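Local atomic coordinates of MgGH51 (Meripilus giganteus, PDB entry 6ZPV), a protein that catalyses, as a GH51 alpha-L-arabinofuranosidase, the hydrolytic release of terminal alpha-L-arabinofuranosyl residues, probably from plant cell-wall arabinose-containing polysaccharides. Residues Y18-E23 / M220-F225; T424-E429 / V474-Y479. One frame throughout, in Å; residues are numbered along the deposited sequence.

Contact 1 (Y18-E23 / M220-F225)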
# COMPACT_ATOMS: atom_id res chain seq x y z
N TYR A 18 -7.45 13.17 -4.72
CA TYR A 18 -7.57 11.71 -4.69
C TYR A 18 -6.22 11.04 -4.58
O TYR A 18 -5.33 11.35 -5.42
CB TYR A 18 -8.34 11.18 -5.91
CG TYR A 18 -9.71 11.80 -6.06
CD1 TYR A 18 -10.74 11.44 -5.20
CD2 TYR A 18 -9.97 12.75 -7.01
CE1 TYR A 18 -12.01 12.05 -5.30
CE2 TYR A 18 -11.22 13.35 -7.12
CZ TYR A 18 -12.24 13.01 -6.26
OH TYR A 18 -13.49 13.57 -6.36
N GLY A 19 -6.05 10.11 -3.67
CA GLY A 19 -4.76 9.40 -3.54
C GLY A 19 -4.92 8.11 -2.81
O GLY A 19 -6.05 7.62 -2.64
N LEU A 20 -3.81 7.56 -2.35
CA LEU A 20 -3.74 6.21 -1.78
C LEU A 20 -3.29 6.24 -0.32
O LEU A 20 -2.50 7.11 0.09
CB LEU A 20 -2.72 5.37 -2.56
CG LEU A 20 -2.91 5.33 -4.07
CD1 LEU A 20 -1.89 4.38 -4.67
CD2 LEU A 20 -4.31 4.95 -4.49
N MET A 21 -3.79 5.27 0.44
CA MET A 21 -3.38 5.04 1.83
C MET A 21 -2.71 3.70 1.97
O MET A 21 -3.30 2.67 1.63
CB MET A 21 -4.55 5.14 2.80
CG MET A 21 -4.20 4.99 4.26
SD MET A 21 -4.07 3.26 4.81
CE MET A 21 -3.37 3.41 6.43
N PHE A 22 -1.45 3.68 2.45
CA PHE A 22 -0.68 2.45 2.55
C PHE A 22 -0.15 2.24 3.97
O PHE A 22 0.49 3.11 4.57
CB PHE A 22 0.49 2.47 1.55
CG PHE A 22 1.20 1.12 1.50
CD1 PHE A 22 2.26 0.83 2.35
CD2 PHE A 22 0.80 0.15 0.62
CE1 PHE A 22 2.86 -0.43 2.32
CE2 PHE A 22 1.40 -1.11 0.59
CZ PHE A 22 2.44 -1.38 1.43
N GLU A 23 -0.30 1.00 4.42
CA GLU A 23 0.53 0.41 5.46
C GLU A 23 0.70 -1.05 5.04
O GLU A 23 -0.10 -1.54 4.25
CB GLU A 23 -0.14 0.50 6.83
CG GLU A 23 -1.33 -0.45 6.99
CD GLU A 23 -2.06 -0.25 8.32
OE1 GLU A 23 -1.43 -0.41 9.40
OE2 GLU A 23 -3.27 0.07 8.24
N MET A 220 -4.92 4.01 -11.35
CA MET A 220 -5.98 4.69 -10.61
C MET A 220 -5.86 6.21 -10.77
O MET A 220 -6.82 6.87 -10.51
CB MET A 220 -6.00 4.23 -9.16
CG MET A 220 -7.37 4.28 -8.50
SD MET A 220 -7.23 4.43 -6.69
CE MET A 220 -6.32 2.90 -6.62
N GLY A 221 -4.72 6.75 -11.21
CA GLY A 221 -4.40 8.17 -11.22
C GLY A 221 -4.32 8.85 -9.88
O GLY A 221 -4.70 10.01 -9.74
N PRO A 222 -3.65 8.23 -8.89
CA PRO A 222 -3.52 8.88 -7.59
C PRO A 222 -2.55 10.05 -7.64
O PRO A 222 -1.55 10.02 -8.36
CB PRO A 222 -2.96 7.79 -6.70
CG PRO A 222 -2.15 6.94 -7.65
CD PRO A 222 -2.95 6.94 -8.96
N SER A 223 -2.77 11.00 -6.74
CA SER A 223 -1.90 12.18 -6.63
C SER A 223 -0.98 12.11 -5.41
O SER A 223 0.03 12.83 -5.38
CB SER A 223 -2.69 13.46 -6.52
OG SER A 223 -3.48 13.47 -5.34
N PHE A 224 -1.31 11.30 -4.42
CA PHE A 224 -0.50 11.22 -3.20
C PHE A 224 -0.53 9.79 -2.69
O PHE A 224 -1.36 8.96 -3.07
CB PHE A 224 -1.01 12.15 -2.10
CG PHE A 224 -2.35 11.80 -1.52
CD1 PHE A 224 -2.48 10.79 -0.55
CD2 PHE A 224 -3.51 12.40 -1.98
CE1 PHE A 224 -3.69 10.39 -0.07
CE2 PHE A 224 -4.74 12.02 -1.47
CZ PHE A 224 -4.84 11.02 -0.53
N PHE A 225 0.39 9.53 -1.79
CA PHE A 225 0.57 8.22 -1.14
C PHE A 225 0.84 8.47 0.35
O PHE A 225 1.92 8.99 0.71
CB PHE A 225 1.71 7.46 -1.82
CG PHE A 225 1.85 6.00 -1.50
CD1 PHE A 225 2.51 5.56 -0.36
CD2 PHE A 225 1.41 5.03 -2.35
CE1 PHE A 225 2.78 4.21 -0.15
CE2 PHE A 225 1.67 3.69 -2.17
CZ PHE A 225 2.38 3.27 -1.05
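The chi1 of Phe224, 68°, sets CG between the backbone N and the carbonyl carbon, the crowded position, and the ring beyond it turns one face to the backbone of Gly19. Gly19 CA sits over that face in a CH-pi contact, 3.4 Å from the centroid of the Phe224 ring, while CE2 of Phe224 comes within 3.2 Å of Gly19 N. With no side chain on Gly19, the ring can settle this close to the main chain. Phe225 takes a different rotamer, CG anti to its backbone N (chi1 -167°), and lies alongside Phe22, both side chains pointing in the same direction. Phe225 CZ meets Phe22 CB at 3.3 Å; the ring planes are inclined by only 21° but slid apart, with little overlap. On the same face of the sheet as Phe225, Leu20 presses its CG on Pro222 CB at 3.6 Å. Two donors of Ser223 grip one carbonyl: N reaches Tyr18 O at 2.9 Å within the carbonyl plane, and OG reaches Tyr18 O at 2.8 Å from above that plane. Leu20 N then bonds to Phe224 O at 2.9 Å, the link that opens the parallel pairing of Leu20 with Phe225. On its far side, strand 224-227 pairs with strand 284-289. The arrangement is that of adjacent first and second strands in the parallel (beta/alpha)8 barrel of GH51 enzymes.

Contact 2 (T424-E429 / V474-Y479)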
# COMPACT_ATOMS: atom_id res chain seq x y z
N THR A 424 -7.68 22.80 6.51
CA THR A 424 -8.01 21.83 5.49
C THR A 424 -8.08 20.43 6.11
O THR A 424 -7.49 20.15 7.14
CB THR A 424 -7.04 21.91 4.31
OG1 THR A 424 -5.73 21.61 4.76
CG2 THR A 424 -7.08 23.22 3.59
N TYR A 425 -8.79 19.55 5.42
CA TYR A 425 -9.16 18.23 5.92
C TYR A 425 -8.71 17.15 4.96
O TYR A 425 -8.93 17.27 3.72
CB TYR A 425 -10.65 18.17 6.23
CG TYR A 425 -11.05 19.12 7.33
CD1 TYR A 425 -10.93 18.77 8.67
CD2 TYR A 425 -11.40 20.44 7.09
CE1 TYR A 425 -11.20 19.66 9.69
CE2 TYR A 425 -11.67 21.37 8.10
CZ TYR A 425 -11.57 20.96 9.42
OH TYR A 425 -11.84 21.80 10.46
N PHE A 426 -8.12 16.12 5.51
CA PHE A 426 -7.65 14.94 4.77
C PHE A 426 -8.53 13.78 5.21
O PHE A 426 -8.56 13.43 6.40
CB PHE A 426 -6.22 14.67 5.22
CG PHE A 426 -5.54 13.42 4.73
CD1 PHE A 426 -5.89 12.84 3.54
CD2 PHE A 426 -4.49 12.85 5.45
CE1 PHE A 426 -5.22 11.72 3.06
CE2 PHE A 426 -3.79 11.75 4.98
CZ PHE A 426 -4.16 11.20 3.76
N GLU A 427 -9.31 13.17 4.30
CA GLU A 427 -10.08 11.97 4.61
C GLU A 427 -9.14 10.78 4.39
O GLU A 427 -9.18 10.13 3.33
CB GLU A 427 -11.34 11.90 3.76
CG GLU A 427 -12.37 10.95 4.34
CD GLU A 427 -13.28 11.53 5.40
OE1 GLU A 427 -13.25 12.73 5.67
OE2 GLU A 427 -14.09 10.71 5.99
N GLY A 428 -8.23 10.57 5.36
CA GLY A 428 -7.09 9.68 5.12
C GLY A 428 -7.39 8.22 5.13
O GLY A 428 -6.56 7.41 4.68
N GLU A 429 -8.56 7.83 5.69
CA GLU A 429 -9.05 6.45 5.57
C GLU A 429 -10.57 6.55 5.50
O GLU A 429 -11.20 7.11 6.41
CB GLU A 429 -8.71 5.61 6.83
CG GLU A 429 -7.21 5.46 7.07
CD GLU A 429 -6.81 4.73 8.33
OE1 GLU A 429 -7.61 3.86 8.83
OE2 GLU A 429 -5.72 5.03 8.87
N VAL A 474 -11.53 20.29 1.76
CA VAL A 474 -11.05 18.91 1.67
C VAL A 474 -9.93 18.87 0.65
O VAL A 474 -10.19 19.14 -0.55
CB VAL A 474 -12.17 17.92 1.31
CG1 VAL A 474 -11.57 16.50 1.19
CG2 VAL A 474 -13.30 17.95 2.31
N PHE A 475 -8.70 18.60 1.07
CA PHE A 475 -7.58 18.64 0.15
C PHE A 475 -7.14 17.27 -0.35
O PHE A 475 -6.39 17.21 -1.35
CB PHE A 475 -6.36 19.41 0.70
CG PHE A 475 -5.50 18.71 1.70
CD1 PHE A 475 -5.90 18.58 3.05
CD2 PHE A 475 -4.32 18.09 1.33
CE1 PHE A 475 -5.09 17.96 3.98
CE2 PHE A 475 -3.51 17.49 2.28
CZ PHE A 475 -3.91 17.41 3.60
N ALA A 476 -7.55 16.19 0.30
CA ALA A 476 -7.01 14.85 -0.01
C ALA A 476 -7.97 13.82 0.60
O ALA A 476 -8.54 14.05 1.68
CB ALA A 476 -5.63 14.74 0.60
N ALA A 477 -8.07 12.67 -0.04
CA ALA A 477 -8.96 11.58 0.39
C ALA A 477 -8.43 10.27 -0.14
O ALA A 477 -8.11 10.17 -1.34
CB ALA A 477 -10.35 11.85 -0.10
N SER A 478 -8.41 9.24 0.72
CA SER A 478 -7.94 7.90 0.34
C SER A 478 -8.77 6.82 1.01
O SER A 478 -8.99 6.83 2.24
CB SER A 478 -6.45 7.74 0.70
OG SER A 478 -6.10 8.28 1.96
N TYR A 479 -9.17 5.84 0.21
CA TYR A 479 -9.80 4.59 0.69
C TYR A 479 -8.79 3.79 1.53
O TYR A 479 -7.58 3.87 1.27
CB TYR A 479 -10.23 3.76 -0.53
CG TYR A 479 -11.02 2.50 -0.27
CD1 TYR A 479 -10.44 1.32 0.13
CD2 TYR A 479 -12.40 2.51 -0.46
CE1 TYR A 479 -11.17 0.15 0.34
CE2 TYR A 479 -13.13 1.34 -0.28
CZ TYR A 479 -12.53 0.16 0.12
OH TYR A 479 -13.23 -1.02 0.33
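Phe426 meets Ala476 and Phe475 of the neighbouring strand through different parts of its side chain. Its CD1 touches Ala476 CB at 3.5 Å, with the carbonyl of Ala476 lying at the edge of the ring, whereas Phe426 CB is met by Phe475 CE1 at 3.7 Å. The two phenylalanine rings are oblique, their planes at 43°. Thr424 crosses Phe475 at about a right angle, OG1 lying 3.5 Å from Phe475 CD1 while hydrogen-bonded to Ser396 OG. Beneath these side chains the parallel backbones are stitched by Phe475 N to Tyr425 O (3.0 Å), Glu427 N to Ala476 O (2.9 Å) and Ser478 N to Glu427 O (2.9 Å). A beta bulge accommodates Phe475, since Tyr425 pairs with Val474 but Phe426 with Ala476. At Gly428, Ser478 adds a side-chain bond: its chi1 of 42° directs OG to Gly428 O, which it donates to at 2.9 Å from above the carbonyl plane. Further out, Phe224 of strand 224-227 packs on Phe426, Asp398 accepts from Gly428 N, and Tyr415 binds Glu427 OE1. At the corner, the Glu429 carboxylate is held by Arg226 in a salt bridge and Tyr402 in a hydrogen bond. Asp398 holds the peptide before Gly428 and Ser478 OG the one after it, so the two bonds probably restrain the backbone as far as the start of Glu429; Arg226 and Tyr402 fix the carboxylate.

Contacts 1 and 2 have centres about 10 Å apart and together close one parallel barrel: strands 20-21 and 224-227 come first and second, strands 424-432 and 474-479 seventh and eighth. At the seam, Gly19 N lies 3.1 Å from Ala477 O, a probable hydrogen bond, and Phe224 CZ approaches Ala477 O at 3.5 Å. Met21 CG packs on Gly428 O at 3.4 Å. Arg226, backbone-bonded to Leu20 and Phe22, salt-bridges Glu429, so contact 1 probably helps position the backbone from which it reaches contact 2. Glu429 OE1 hydrogen-bonds a glycerol, about 3 Å from the side chain and probably from the crystallisation liquor, consistent with a pocket at the C-terminal strand ends, where (beta/alpha)8 glycosidase active sites lie.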